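Local structure of sortase SrtE1 (Streptomyces coelicolor, 5CUW) at residues 163-167 against 168-172. The protein joins surface proteins to the cell wall as a class E sortase, a cysteine transpeptidase that recognises Leu-Ala-x-Thr-Gly and Leu-Pro-x-Thr-Gly sorting signals. Residues are numbered along the deposited sequence; the frame is centred on the assembly and turned at random.
Sequences CTPEF and TSKYR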
ATOM      1  N   CYS A 163     -10.156   1.623   5.898  1.00 23.69           N
ATOM      2  CA  CYS A 163     -11.268   1.342   6.803  1.00 28.97           C
ATOM      3  C   CYS A 163     -12.412   0.596   6.120  1.00 27.98           C
ATOM      4  O   CYS A 163     -12.601   0.687   4.910  1.00 27.75           O
ATOM      5  CB  CYS A 163     -11.796   2.637   7.411  1.00 36.07           C
ATOM      6  SG  CYS A 163     -10.600   3.502   8.450  1.00 46.30           S
ATOM      7  N   THR A 164     -13.179  -0.142   6.913  1.00 27.03           N
ATOM      8  CA  THR A 164     -14.366  -0.834   6.418  1.00 29.01           C
ATOM      9  C   THR A 164     -15.311  -1.074   7.592  1.00 29.69           C
ATOM     10  O   THR A 164     -14.849  -1.281   8.721  1.00 37.55           O
ATOM     11  CB  THR A 164     -13.993  -2.171   5.727  1.00 27.07           C
ATOM     12  OG1 THR A 164     -15.046  -2.581   4.848  1.00 32.88           O
ATOM     13  CG2 THR A 164     -13.707  -3.276   6.754  1.00 23.48           C
ATOM     14  N   PRO A 165     -16.636  -1.022   7.350  1.00 33.81           N
ATOM     15  CA  PRO A 165     -17.297  -0.723   6.072  1.00 35.19           C
ATOM     16  C   PRO A 165     -17.166   0.741   5.694  1.00 34.50           C
ATOM     17  O   PRO A 165     -16.567   1.517   6.441  1.00 44.92           O
ATOM     18  CB  PRO A 165     -18.765  -1.075   6.347  1.00 35.71           C
ATOM     19  CG  PRO A 165     -18.927  -0.797   7.802  1.00 36.75           C
ATOM     20  CD  PRO A 165     -17.616  -1.217   8.431  1.00 36.06           C
ATOM     21  N   GLU A 166     -17.737   1.128   4.559  1.00 36.32           N
ATOM     22  CA  GLU A 166     -17.581   2.495   4.078  1.00 40.55           C
ATOM     23  C   GLU A 166     -18.210   3.495   5.036  1.00 42.30           C
ATOM     24  O   GLU A 166     -19.192   3.191   5.709  1.00 48.59           O
ATOM     25  CB  GLU A 166     -18.179   2.650   2.684  1.00 40.77           C
ATOM     26  CG  GLU A 166     -17.391   1.941   1.593  1.00 37.71           C
ATOM     27  CD  GLU A 166     -17.705   2.478   0.203  1.00 50.82           C
ATOM     28  OE1 GLU A 166     -17.900   1.660  -0.724  1.00 49.47           O
ATOM     29  OE2 GLU A 166     -17.751   3.717   0.035  1.00 52.35           O
ATOM     30  N   PHE A 167     -17.608   4.676   5.109  1.00 43.00           N
ATOM     31  CA  PHE A 167     -18.077   5.767   5.960  1.00 52.65           C
ATOM     32  C   PHE A 167     -17.980   5.449   7.451  1.00 54.46           C
ATOM     33  O   PHE A 167     -18.517   6.184   8.277  1.00 57.15           O
ATOM     34  CB  PHE A 167     -19.514   6.140   5.598  1.00 55.70           C
ATOM     35  CG  PHE A 167     -19.711   6.425   4.137  1.00 56.84           C
ATOM     36  CD1 PHE A 167     -19.236   7.600   3.577  1.00 56.00           C
ATOM     37  CD2 PHE A 167     -20.367   5.518   3.324  1.00 60.22           C
ATOM     38  CE1 PHE A 167     -19.410   7.865   2.232  1.00 54.23           C
ATOM     39  CE2 PHE A 167     -20.547   5.775   1.980  1.00 63.81           C
ATOM     40  CZ  PHE A 167     -20.066   6.952   1.434  1.00 61.24           C
ATOM     41  N   THR A 168     -17.293   4.359   7.790  1.00 45.18           N
ATOM     42  CA  THR A 168     -16.994   4.044   9.187  1.00 49.55           C
ATOM     43  C   THR A 168     -15.498   3.785   9.373  1.00 47.79           C
ATOM     44  O   THR A 168     -14.741   3.750   8.401  1.00 43.75           O
ATOM     45  CB  THR A 168     -17.756   2.805   9.692  1.00 45.17           C
ATOM     46  OG1 THR A 168     -16.963   1.632   9.459  1.00 48.85           O
ATOM     47  CG2 THR A 168     -19.109   2.668   9.004  1.00 40.20           C
ATOM     48  N   SER A 169     -15.083   3.601  10.623  1.00 45.22           N
ATOM     49  CA  SER A 169     -13.705   3.224  10.929  1.00 47.07           C
ATOM     50  C   SER A 169     -13.706   2.027  11.870  1.00 39.76           C
ATOM     51  O   SER A 169     -12.763   1.818  12.632  1.00 39.03           O
ATOM     52  CB  SER A 169     -12.933   4.398  11.546  1.00 52.43           C
ATOM     53  OG  SER A 169     -13.565   4.874  12.723  1.00 55.67           O
ATOM     54  N   LYS A 170     -14.776   1.244  11.784  1.00 40.44           N
ATOM     55  CA  LYS A 170     -15.035   0.141  12.702  1.00 42.60           C
ATOM     56  C   LYS A 170     -14.005  -0.967  12.546  1.00 36.65           C
ATOM     57  O   LYS A 170     -13.393  -1.408  13.520  1.00 39.25           O
ATOM     58  CB  LYS A 170     -16.449  -0.395  12.474  1.00 50.89           C
ATOM     59  CG  LYS A 170     -16.948  -1.347  13.537  1.00 66.98           C
ATOM     60  CD  LYS A 170     -18.441  -1.158  13.775  1.00 86.94           C
ATOM     61  CE  LYS A 170     -19.263  -1.449  12.526  1.00100.36           C
ATOM     62  NZ  LYS A 170     -19.358  -2.908  12.240  1.00106.90           N
ATOM     63  N   TYR A 171     -13.804  -1.410  11.312  1.00 29.81           N
ATOM     64  CA  TYR A 171     -12.826  -2.446  11.033  1.00 29.28           C
ATOM     65  C   TYR A 171     -11.818  -1.954  10.015  1.00 29.94           C
ATOM     66  O   TYR A 171     -11.897  -0.821   9.543  1.00 31.55           O
ATOM     67  CB  TYR A 171     -13.504  -3.718  10.507  1.00 24.68           C
ATOM     68  CG  TYR A 171     -14.466  -4.383  11.463  1.00 34.51           C
ATOM     69  CD1 TYR A 171     -14.012  -5.064  12.585  1.00 33.29           C
ATOM     70  CD2 TYR A 171     -15.830  -4.362  11.219  1.00 37.78           C
ATOM     71  CE1 TYR A 171     -14.897  -5.684  13.446  1.00 36.32           C
ATOM     72  CE2 TYR A 171     -16.716  -4.975  12.068  1.00 38.44           C
ATOM     73  CZ  TYR A 171     -16.252  -5.632  13.180  1.00 40.15           C
ATOM     74  OH  TYR A 171     -17.154  -6.238  14.016  1.00 45.71           O
ATOM     75  N   ARG A 172     -10.881  -2.826   9.661  1.00 25.54           N
ATOM     76  CA  ARG A 172      -9.935  -2.520   8.603  1.00 21.03           C
ATOM     77  C   ARG A 172      -9.982  -3.574   7.502  1.00 21.84           C
ATOM     78  O   ARG A 172     -10.290  -4.732   7.762  1.00 26.73           O
ATOM     79  CB  ARG A 172      -8.521  -2.427   9.155  1.00 20.33           C
ATOM     80  CG  ARG A 172      -8.352  -1.417  10.262  1.00 32.87           C
ATOM     81  CD  ARG A 172      -8.484   0.005   9.741  1.00 36.35           C
ATOM     82  NE  ARG A 172      -8.259   0.972  10.809  1.00 35.17           N
ATOM     83  CZ  ARG A 172      -9.227   1.517  11.536  1.00 36.63           C
ATOM     84  NH1 ARG A 172     -10.495   1.205  11.303  1.00 33.35           N
ATOM     85  NH2 ARG A 172      -8.925   2.381  12.491  1.00 38.69           N
TER
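Cys163 SG lies over one face of the Arg172 guanidinium, offset toward its rim, with NH1 its nearest atom at 3.7 Å. Arg172 leaves the backbone pointing away from residues 163-167, and a bend at chi2 (-69°) folds the chain back beneath the sulfur. NH1 fixes the plane of the group with two bonds lying almost within it, to Ser169 O at 2.7 Å and to Tyr171 O. The latter carbonyl also accepts from Thr164 N, on the opposite face of its plane, while Tyr171 N returns a 2.8 Å bond to Thr164 O. On this hydrogen-bonded pair the side chains share one face of the sheet, and Thr164 CG2 rests on Tyr171 CB at 3.8 Å. The hairpin of strands 156-164 and 171-184 belongs to the sortase beta-barrel, and Cys163 and Arg172 are its inferred active-site cysteine and arginine, the latter the probable proton donor; the side chain of His94, also inferred to be catalytic, is about 6 Å from that of Cys163. Beyond the strands, a cis peptide before Pro165 leads into a type II turn from Pro165 to Thr168. Thr168 crosses the proline ring at about a right angle, OG1 3.1 Å from CD. Pro165 O receives both Thr168 N and OG1 from one face, the hydroxyl at 3.0 Å; OG1 in turn accepts a nearly straight bond (175°) from Lys170 N, an ST turn. A valine in place of Thr168 would probably leave Lys170 N without this acceptor and Pro165 O without its hydroxyl donor. Glu166 heads away from residues 168-172, its OE2 hydrogen-bonded to Asn96 and salt-bridged to Arg103.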